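L-cysteine S-thiosulfotransferase subunit SoxA (Paracoccus denitrificans, PDB 2C1D) works with SoxX as the diheme subunit of a periplasmic cytochrome complex that joins thiosulfate to a cysteine of the sulfur carrier SoxY through a heterodisulfide bond. Local coordinates at residues T34-S37 with G38-R42; E177-C180 with A181-H184; E245-V248 with A249-G252. All coordinates share one frame; numbering follows the deposited sequence.

Overall arrangement
All three contacts are local and largely buried, and surround the same heme c. Contact 1, the turn after strand 35-36, meets the propionates. Contact 2, the loop into helix 180-184 and the helix itself, supplies a thioether and an axial iron ligand, and also reaches the SoxX chain. Contact 3, the C-terminal end of helix 239-251, lies nearest the centre of the chain, the Val248 side chain about 4 Å from the heme at the nearest atoms. Chemistry follows place: aromatic edges and an arginine at the propionates, sulfur and imidazole at the macrocycle, and helical backbone bonds with a tyrosine-arginine pair in contact 3. Contacts 1 and 3 touch where Ile35 packs on Arg251 and Gly252.

Contact 1 (T34-S37 with G38-R42); sequences TIYS and GWHFR. With HEC (heme c), chain J.
Tyr36 and His40 meet edge to face: the CD2 edge of the tyrosine ring points at one face of the imidazole, 4.0 Å from His40 CD2, with the ring planes at 71°. The opposite face of that imidazole is covered by CE3 of Trp39, which leaves His40 sandwiched between two aromatic residues. A flat ring suits this slot, and both its nitrogens are engaged, ND1 by the carbonyl of Val3 and NE2 by the hydroxyl of Thr20. Tyr36 CB touches Phe41 CE1 at 3.8 Å, while the Phe41 ring turns an edge toward the carbonyl oxygen of Ser37.

Ser37 makes two of the turn's bonds. With OG swung away from its own backbone N (chi1 165°) and lying beside the carbonyl carbon, the hydroxyl accepts from Trp39 N at 3.0 Å. The bond is fairly straight, with an N-H...O angle of 158°, and the same hydroxyl is also hydrogen-bonded to Glu258 OE2, its strongest polar partner. The carbonyl of Ser37 accepts from His40 N at 3.2 Å. A small hydroxyl side chain fits here because it reaches a backbone N-H two residues ahead.

Gly38 passes the heme so closely that its CA is 3.4 Å from propionate oxygen O1A of the heme; a CB would collide with that oxygen, which is consistent with a glycine here. Arg42, bent at chi2 and chi3, brings NH1 within 2.8 Å of heme O2D in a weak hydrogen bond, and its charge probably offsets that of the propionate. Arg263 also binds the heme. The whole is an ST turn at Ser37 leading from strand 35-36 of the small antiparallel sheet into the 3-10 segment 38-41, lining the propionate side of a heme c pocket.

Contact 2 (E177-C180 with A181-H184); sequences EMSC and ANCH. With HEC (heme c), chain J.
Cys180 and His184 belong to the CXXCH motif of c-type cytochromes, here Cys-Ala-Asn-Cys-His, and between them they fasten the heme to one turn of helix. Cys180 SG is bonded covalently to CAB of the heme, at 1.8 Å. Cys183, the second cysteine of the motif, directs SG at the other former vinyl group, consistent with the second thioether expected of this motif. His184 NE2 is an axial ligand of the heme iron FE, at 2.0 Å. The imidazole stands with an edge toward heme NB. Imidazole suits the position because one nitrogen can bind iron while the other is fixed by hydrogen bonding: ND1 is held by the carbonyl of Ser198, which would limit rotation of the ring and probably make it a somewhat stronger donor to the metal.

The backbone of the motif sets these groups. His184 N bonds to Cys180 O at 2.8 Å, nearly straight at 167°, which puts the histidine one helical turn beyond the first cysteine. This spacing of four residues, about one turn, brings sulfur and imidazole to the same side of the helix, where the porphyrin lies. Ala181 is small enough to sit against Tyr169 and Tyr170 of helix 159-170.

Further out, Met178 lays SD 3.7 Å from heme CBC and also packs on Phe90 of the SoxX chain, while Glu177 forms a salt bridge with Lys96 of that chain. Ser179 is the N-cap of the helix. Its hydroxyl lies between its backbone N and carbonyl carbon (chi1 70°), where OG accepts from Asn182 N at 2.9 Å.

Contact 3 (E245-V248 with A249-G252); sequences ELYV and ASRG
The last turns of helix 239-251, within the second cytochrome c domain of SoxA, carry an i to i+4 side-chain pair, Tyr247 with Arg251. The tyrosine ring stretches along the helix toward its C-terminal end, its CG opposite the backbone N (chi1 178°), and Arg251 CD rests against ring atom CE2 of Tyr247 at 3.6 Å. Beyond this apolar touch the arginine bends at chi3 and brings NH1 to Tyr247 OH, 2.9 Å away, in a weak hydrogen bond; the hydroxyl lies near the guanidinium plane, and ring and guanidinium planes are 45° apart. The long arginine suits the place because NH1 can also reach the hydroxyl of Tyr170 while NH2 forms a salt bridge with Glu185. A leucine in place of Tyr247 would probably leave Arg251 NH1 without one of its oxygen partners and Trp162 without the ring it meets edge to face.

The i to i+4 backbone bonds run on beneath this pair: Ala249 N bonds to Glu245 O at 2.9 Å, and Ser250 N to Leu246 O at 3.3 Å. The Val248 side chain packs on Phe222 of helix 218-223, on the heme side, where a compact apolar side chain fits. Tyr247 O accepts more than one donor, taking Arg251 N at 3.3 Å as well as a side chain. That second donor is the hydroxyl of Ser250, itself joined to Trp162 NE1; folded back over its own helix, Ser250 OG donates to Tyr247 O at 2.7 Å.

Contact 1 (T34-S37 with G38-R42)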
loop_
_atom_site.group_PDB
_atom_site.type_symbol
_atom_site.label_atom_id
_atom_site.label_comp_id
_atom_site.label_asym_id
_atom_site.label_seq_id
_atom_site.Cartn_x
_atom_site.Cartn_y
_atom_site.Cartn_z
ATOM N N THR A 34 -19.417 1.181 0.921
ATOM C CA THR A 34 -19.058 2.187 -0.060
ATOM C C THR A 34 -17.558 2.117 -0.401
ATOM O O THR A 34 -16.730 1.937 0.494
ATOM C CB THR A 34 -19.369 3.554 0.528
ATOM O OG1 THR A 34 -20.754 3.607 0.929
ATOM C CG2 THR A 34 -19.230 4.640 -0.515
ATOM N N ILE A 35 -17.231 2.244 -1.687
ATOM C CA ILE A 35 -15.838 2.442 -2.093
ATOM C C ILE A 35 -15.549 3.909 -2.323
ATOM O O ILE A 35 -16.441 4.661 -2.729
ATOM C CB ILE A 35 -15.465 1.606 -3.322
ATOM C CG1 ILE A 35 -16.429 1.844 -4.489
ATOM C CG2 ILE A 35 -15.375 0.126 -2.928
ATOM C CD1 ILE A 35 -15.921 1.275 -5.796
ATOM N N TYR A 36 -14.294 4.288 -2.051
ATOM C CA TYR A 36 -13.847 5.666 -2.035
ATOM C C TYR A 36 -12.496 5.767 -2.723
ATOM O O TYR A 36 -11.630 4.910 -2.553
ATOM C CB TYR A 36 -13.614 6.175 -0.601
ATOM C CG TYR A 36 -14.846 6.252 0.296
ATOM C CD1 TYR A 36 -15.190 5.184 1.117
ATOM C CD2 TYR A 36 -15.630 7.394 0.342
ATOM C CE1 TYR A 36 -16.339 5.242 1.959
ATOM C CE2 TYR A 36 -16.767 7.469 1.184
ATOM C CZ TYR A 36 -17.112 6.391 1.977
ATOM O OH TYR A 36 -18.218 6.458 2.801
ATOM N N SER A 37 -12.305 6.846 -3.447
ATOM C CA SER A 37 -10.971 7.251 -3.854
ATOM C C SER A 37 -10.163 7.608 -2.618
ATOM O O SER A 37 -10.721 8.093 -1.623
ATOM C CB SER A 37 -11.073 8.495 -4.729
ATOM O OG SER A 37 -9.834 9.144 -4.873
ATOM N N GLY A 38 -8.858 7.383 -2.702
ATOM C CA GLY A 38 -7.894 7.879 -1.733
ATOM C C GLY A 38 -7.892 9.378 -1.496
ATOM O O GLY A 38 -7.449 9.832 -0.449
ATOM N N TRP A 39 -8.396 10.150 -2.464
ATOM C CA TRP A 39 -8.599 11.583 -2.311
ATOM C C TRP A 39 -9.399 11.939 -1.049
ATOM O O TRP A 39 -9.084 12.926 -0.363
ATOM C CB TRP A 39 -9.311 12.110 -3.550
ATOM C CG TRP A 39 -9.505 13.573 -3.651
ATOM C CD1 TRP A 39 -8.613 14.504 -4.123
ATOM C CD2 TRP A 39 -10.704 14.289 -3.350
ATOM N NE1 TRP A 39 -9.188 15.753 -4.120
ATOM C CE2 TRP A 39 -10.472 15.651 -3.659
ATOM C CE3 TRP A 39 -11.953 13.921 -2.873
ATOM C CZ2 TRP A 39 -11.443 16.653 -3.461
ATOM C CZ3 TRP A 39 -12.937 14.928 -2.685
ATOM C CH2 TRP A 39 -12.659 16.272 -2.989
ATOM N N HIS A 40 -10.401 11.131 -0.745
ATOM C CA HIS A 40 -11.256 11.356 0.412
ATOM C C HIS A 40 -10.529 11.278 1.747
ATOM O O HIS A 40 -11.029 11.797 2.729
ATOM C CB HIS A 40 -12.449 10.371 0.430
ATOM C CG HIS A 40 -13.626 10.861 -0.339
ATOM N ND1 HIS A 40 -14.490 11.817 0.152
ATOM C CD2 HIS A 40 -14.061 10.564 -1.588
ATOM C CE1 HIS A 40 -15.406 12.089 -0.761
ATOM N NE2 HIS A 40 -15.168 11.350 -1.829
ATOM N N PHE A 41 -9.382 10.614 1.794
ATOM C CA PHE A 41 -8.629 10.443 3.038
ATOM C C PHE A 41 -7.475 11.432 3.168
ATOM O O PHE A 41 -6.684 11.358 4.109
ATOM C CB PHE A 41 -8.098 9.011 3.090
ATOM C CG PHE A 41 -9.177 7.977 3.026
ATOM C CD1 PHE A 41 -9.666 7.548 1.814
ATOM C CD2 PHE A 41 -9.701 7.424 4.185
ATOM C CE1 PHE A 41 -10.668 6.613 1.752
ATOM C CE2 PHE A 41 -10.698 6.467 4.124
ATOM C CZ PHE A 41 -11.190 6.075 2.922
ATOM N N ARG A 42 -7.364 12.369 2.234
ATOM C CA ARG A 42 -6.295 13.350 2.306
ATOM C C ARG A 42 -6.769 14.624 3.004
ATOM O O ARG A 42 -7.969 14.866 3.082
ATOM C CB ARG A 42 -5.787 13.646 0.892
ATOM C CG ARG A 42 -5.494 12.397 0.070
ATOM C CD ARG A 42 -4.172 11.733 0.372
ATOM N NE ARG A 42 -4.048 11.144 1.713
ATOM C CZ ARG A 42 -4.309 9.878 2.025
ATOM N NH1 ARG A 42 -4.789 9.039 1.117
ATOM N NH2 ARG A 42 -4.088 9.437 3.262
HETATM FE FE HEC J . -0.897 0.193 1.092
HETATM C CHA HEC J . -1.154 3.500 0.269
HETATM C CHB HEC J . -1.923 -0.599 -2.122
HETATM C CHC HEC J . -0.516 -3.086 1.799
HETATM C CHD HEC J . -0.387 0.964 4.360
HETATM N NA HEC J . -1.449 1.275 -0.622
HETATM C C1A HEC J . -1.480 2.635 -0.728
HETATM C C2A HEC J . -1.931 2.975 -2.050
HETATM C C3A HEC J . -2.139 1.816 -2.713
HETATM C C4A HEC J . -1.845 0.732 -1.819
HETATM C CMA HEC J . -2.601 1.629 -4.156
HETATM C CAA HEC J . -2.132 4.406 -2.605
HETATM C CBA HEC J . -3.629 4.758 -2.544
HETATM C CGA HEC J . -3.900 6.131 -3.148
HETATM O O1A HEC J . -5.084 6.539 -3.159
HETATM O O2A HEC J . -2.937 6.835 -3.601
HETATM N NB HEC J . -1.162 -1.481 0.060
HETATM C C1B HEC J . -1.539 -1.616 -1.267
HETATM C C2B HEC J . -1.409 -2.990 -1.639
HETATM C C3B HEC J . -1.040 -3.680 -0.565
HETATM C C4B HEC J . -0.848 -2.744 0.507
HETATM C CMB HEC J . -1.766 -3.549 -3.018
HETATM C CAB HEC J . -0.784 -5.202 -0.498
HETATM C CBB HEC J . 0.213 -5.571 -1.359
HETATM N NC HEC J . -0.526 -0.877 2.795
HETATM C C1C HEC J . -0.434 -2.231 2.868
HETATM C C2C HEC J . -0.121 -2.611 4.231
HETATM C C3C HEC J . -0.087 -1.480 4.962
HETATM C C4C HEC J . -0.354 -0.382 4.041
HETATM C CMC HEC J . 0.077 -4.086 4.647
HETATM C CAC HEC J . 0.164 -1.201 6.484
HETATM C CBC HEC J . 1.096 -1.814 7.227
HETATM N ND HEC J . -0.777 1.908 2.122
HETATM C C1D HEC J . -0.547 2.003 3.497
HETATM C C2D HEC J . -0.490 3.397 3.888
HETATM C C3D HEC J . -0.715 4.174 2.613
HETATM C C4D HEC J . -0.885 3.177 1.579
HETATM C CMD HEC J . -0.251 3.990 5.288
HETATM C CAD HEC J . -0.805 5.710 2.445
HETATM C CBD HEC J . -2.198 6.156 2.929
HETATM C CGD HEC J . -3.312 5.725 1.996
HETATM O O1D HEC J . -3.930 4.652 2.167
HETATM O O2D HEC J . -3.630 6.446 1.048
#

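Contact 2 (E177-C180 with A181-H184)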
loop_
_atom_site.group_PDB
_atom_site.type_symbol
_atom_site.label_atom_id
_atom_site.label_comp_id
_atom_site.label_asym_id
_atom_site.label_seq_id
_atom_site.Cartn_x
_atom_site.Cartn_y
_atom_site.Cartn_z
ATOM N N GLU A 177 3.694 -10.008 9.013
ATOM C CA GLU A 177 2.526 -10.829 8.752
ATOM C C GLU A 177 1.291 -9.975 8.427
ATOM O O GLU A 177 0.276 -10.039 9.117
ATOM C CB GLU A 177 2.277 -11.794 9.912
ATOM C CG GLU A 177 3.442 -12.778 10.116
ATOM C CD GLU A 177 3.136 -13.861 11.150
ATOM O OE1 GLU A 177 3.562 -13.735 12.325
ATOM O OE2 GLU A 177 2.452 -14.826 10.769
ATOM N N MET A 178 1.401 -9.203 7.353
ATOM C CA MET A 178 0.385 -8.237 6.967
ATOM C C MET A 178 0.041 -8.324 5.484
ATOM O O MET A 178 0.911 -8.407 4.605
ATOM C CB MET A 178 0.848 -6.823 7.320
ATOM C CG MET A 178 0.891 -6.533 8.797
ATOM S SD MET A 178 1.630 -4.927 9.226
ATOM C CE MET A 178 1.533 -5.106 11.064
ATOM N N SER A 179 -1.252 -8.291 5.215
ATOM C CA SER A 179 -1.784 -8.325 3.866
ATOM C C SER A 179 -2.323 -6.958 3.539
ATOM O O SER A 179 -2.597 -6.171 4.439
ATOM C CB SER A 179 -2.945 -9.288 3.766
ATOM O OG SER A 179 -4.035 -8.726 4.492
ATOM N N CYS A 180 -2.468 -6.698 2.244
ATOM C CA CYS A 180 -3.138 -5.503 1.736
ATOM C C CYS A 180 -4.425 -5.237 2.504
ATOM O O CYS A 180 -4.679 -4.119 2.985
ATOM C CB CYS A 180 -3.497 -5.670 0.264
ATOM S SG CYS A 180 -2.185 -6.247 -0.818
ATOM N N ALA A 181 -5.211 -6.292 2.647
ATOM C CA ALA A 181 -6.492 -6.227 3.327
ATOM C C ALA A 181 -6.412 -5.863 4.806
ATOM O O ALA A 181 -7.280 -5.139 5.291
ATOM C CB ALA A 181 -7.238 -7.524 3.142
ATOM N N ASN A 182 -5.383 -6.318 5.533
ATOM C CA ASN A 182 -5.246 -5.932 6.935
ATOM C C ASN A 182 -5.255 -4.412 7.110
ATOM O O ASN A 182 -5.849 -3.909 8.037
ATOM C CB ASN A 182 -3.944 -6.467 7.560
ATOM C CG ASN A 182 -4.015 -7.935 7.889
ATOM O OD1 ASN A 182 -5.029 -8.426 8.406
ATOM N ND2 ASN A 182 -2.982 -8.651 7.559
ATOM N N CYS A 183 -4.545 -3.693 6.243
ATOM C CA CYS A 183 -4.483 -2.245 6.320
ATOM C C CYS A 183 -5.616 -1.525 5.584
ATOM O O CYS A 183 -6.311 -0.693 6.184
ATOM C CB CYS A 183 -3.136 -1.771 5.811
ATOM S SG CYS A 183 -1.825 -2.292 6.927
ATOM N N HIS A 184 -5.822 -1.879 4.318
ATOM C CA HIS A 184 -6.744 -1.174 3.426
ATOM C C HIS A 184 -8.204 -1.618 3.489
ATOM O O HIS A 184 -9.088 -0.872 3.070
ATOM C CB HIS A 184 -6.242 -1.262 2.009
ATOM C CG HIS A 184 -4.958 -0.528 1.837
ATOM N ND1 HIS A 184 -4.805 0.766 2.274
ATOM C CD2 HIS A 184 -3.763 -0.904 1.333
ATOM C CE1 HIS A 184 -3.568 1.161 2.034
ATOM N NE2 HIS A 184 -2.909 0.158 1.484
HETATM FE FE HEC J . -0.897 0.193 1.092
HETATM C CHA HEC J . -1.154 3.500 0.269
HETATM C CHB HEC J . -1.923 -0.599 -2.122
HETATM C CHC HEC J . -0.516 -3.086 1.799
HETATM C CHD HEC J . -0.387 0.964 4.360
HETATM N NA HEC J . -1.449 1.275 -0.622
HETATM C C1A HEC J . -1.480 2.635 -0.728
HETATM C C2A HEC J . -1.931 2.975 -2.050
HETATM C C3A HEC J . -2.139 1.816 -2.713
HETATM C C4A HEC J . -1.845 0.732 -1.819
HETATM C CMA HEC J . -2.601 1.629 -4.156
HETATM C CAA HEC J . -2.132 4.406 -2.605
HETATM C CBA HEC J . -3.629 4.758 -2.544
HETATM C CGA HEC J . -3.900 6.131 -3.148
HETATM O O1A HEC J . -5.084 6.539 -3.159
HETATM O O2A HEC J . -2.937 6.835 -3.601
HETATM N NB HEC J . -1.162 -1.481 0.060
HETATM C C1B HEC J . -1.539 -1.616 -1.267
HETATM C C2B HEC J . -1.409 -2.990 -1.639
HETATM C C3B HEC J . -1.040 -3.680 -0.565
HETATM C C4B HEC J . -0.848 -2.744 0.507
HETATM C CMB HEC J . -1.766 -3.549 -3.018
HETATM C CAB HEC J . -0.784 -5.202 -0.498
HETATM C CBB HEC J . 0.213 -5.571 -1.359
HETATM N NC HEC J . -0.526 -0.877 2.795
HETATM C C1C HEC J . -0.434 -2.231 2.868
HETATM C C2C HEC J . -0.121 -2.611 4.231
HETATM C C3C HEC J . -0.087 -1.480 4.962
HETATM C C4C HEC J . -0.354 -0.382 4.041
HETATM C CMC HEC J . 0.077 -4.086 4.647
HETATM C CAC HEC J . 0.164 -1.201 6.484
HETATM C CBC HEC J . 1.096 -1.814 7.227
HETATM N ND HEC J . -0.777 1.908 2.122
HETATM C C1D HEC J . -0.547 2.003 3.497
HETATM C C2D HEC J . -0.490 3.397 3.888
HETATM C C3D HEC J . -0.715 4.174 2.613
HETATM C C4D HEC J . -0.885 3.177 1.579
HETATM C CMD HEC J . -0.251 3.990 5.288
HETATM C CAD HEC J . -0.805 5.710 2.445
HETATM C CBD HEC J . -2.198 6.156 2.929
HETATM C CGD HEC J . -3.312 5.725 1.996
HETATM O O1D HEC J . -3.930 4.652 2.167
HETATM O O2D HEC J . -3.630 6.446 1.048
#

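Contact 3 (E245-V248 with A249-G252)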
loop_
_atom_site.group_PDB
_atom_site.type_symbol
_atom_site.label_atom_id
_atom_site.label_comp_id
_atom_site.label_asym_id
_atom_site.label_seq_id
_atom_site.Cartn_x
_atom_site.Cartn_y
_atom_site.Cartn_z
ATOM N N GLU A 245 -2.399 -5.921 -9.964
ATOM C CA GLU A 245 -2.923 -4.676 -10.537
ATOM C C GLU A 245 -4.326 -4.872 -11.126
ATOM O O GLU A 245 -5.189 -3.988 -11.016
ATOM C CB GLU A 245 -1.965 -4.047 -11.589
ATOM C CG GLU A 245 -2.452 -2.680 -12.057
ATOM C CD GLU A 245 -1.470 -1.894 -12.914
ATOM O OE1 GLU A 245 -1.926 -1.166 -13.833
ATOM O OE2 GLU A 245 -0.260 -1.969 -12.670
ATOM N N LEU A 246 -4.562 -6.025 -11.737
ATOM C CA LEU A 246 -5.891 -6.380 -12.261
ATOM C C LEU A 246 -6.905 -6.487 -11.139
ATOM O O LEU A 246 -8.002 -5.921 -11.216
ATOM C CB LEU A 246 -5.839 -7.718 -13.023
ATOM C CG LEU A 246 -7.157 -8.362 -13.493
ATOM C CD1 LEU A 246 -7.869 -7.527 -14.581
ATOM C CD2 LEU A 246 -6.897 -9.771 -13.998
ATOM N N TYR A 247 -6.518 -7.192 -10.088
ATOM C CA TYR A 247 -7.402 -7.402 -8.970
ATOM C C TYR A 247 -7.704 -6.074 -8.238
ATOM O O TYR A 247 -8.860 -5.766 -7.960
ATOM C CB TYR A 247 -6.848 -8.456 -8.014
ATOM C CG TYR A 247 -7.745 -8.620 -6.847
ATOM C CD1 TYR A 247 -8.960 -9.286 -6.978
ATOM C CD2 TYR A 247 -7.421 -8.066 -5.619
ATOM C CE1 TYR A 247 -9.827 -9.416 -5.893
ATOM C CE2 TYR A 247 -8.284 -8.171 -4.549
ATOM C CZ TYR A 247 -9.486 -8.849 -4.694
ATOM O OH TYR A 247 -10.343 -8.934 -3.614
ATOM N N VAL A 248 -6.670 -5.291 -7.948
ATOM C CA VAL A 248 -6.831 -4.054 -7.170
ATOM C C VAL A 248 -7.593 -3.018 -7.999
ATOM O O VAL A 248 -8.473 -2.350 -7.483
ATOM C CB VAL A 248 -5.481 -3.503 -6.660
ATOM C CG1 VAL A 248 -5.651 -2.179 -5.892
ATOM C CG2 VAL A 248 -4.828 -4.506 -5.731
ATOM N N ALA A 249 -7.297 -2.917 -9.290
ATOM C CA ALA A 249 -8.074 -2.060 -10.171
ATOM C C ALA A 249 -9.591 -2.302 -10.065
ATOM O O ALA A 249 -10.377 -1.361 -10.018
ATOM C CB ALA A 249 -7.624 -2.229 -11.625
ATOM N N SER A 250 -9.975 -3.570 -10.063
ATOM C CA SER A 250 -11.376 -3.975 -10.059
ATOM C C SER A 250 -12.042 -3.646 -8.736
ATOM O O SER A 250 -13.253 -3.467 -8.705
ATOM C CB SER A 250 -11.525 -5.465 -10.401
ATOM O OG SER A 250 -11.153 -6.307 -9.319
ATOM N N ARG A 251 -11.279 -3.546 -7.634
ATOM C CA ARG A 251 -11.847 -3.118 -6.361
ATOM C C ARG A 251 -12.389 -1.683 -6.413
ATOM O O ARG A 251 -13.211 -1.300 -5.585
ATOM C CB ARG A 251 -10.853 -3.257 -5.203
ATOM C CG ARG A 251 -10.461 -4.708 -4.880
ATOM C CD ARG A 251 -9.295 -4.790 -3.905
ATOM N NE ARG A 251 -9.695 -4.397 -2.570
ATOM C CZ ARG A 251 -10.269 -5.214 -1.692
ATOM N NH1 ARG A 251 -10.477 -6.497 -1.983
ATOM N NH2 ARG A 251 -10.583 -4.751 -0.493
ATOM N N GLY A 252 -11.950 -0.901 -7.389
ATOM C CA GLY A 252 -12.488 0.436 -7.579
ATOM C C GLY A 252 -13.382 0.592 -8.786
ATOM O O GLY A 252 -13.616 1.715 -9.222
#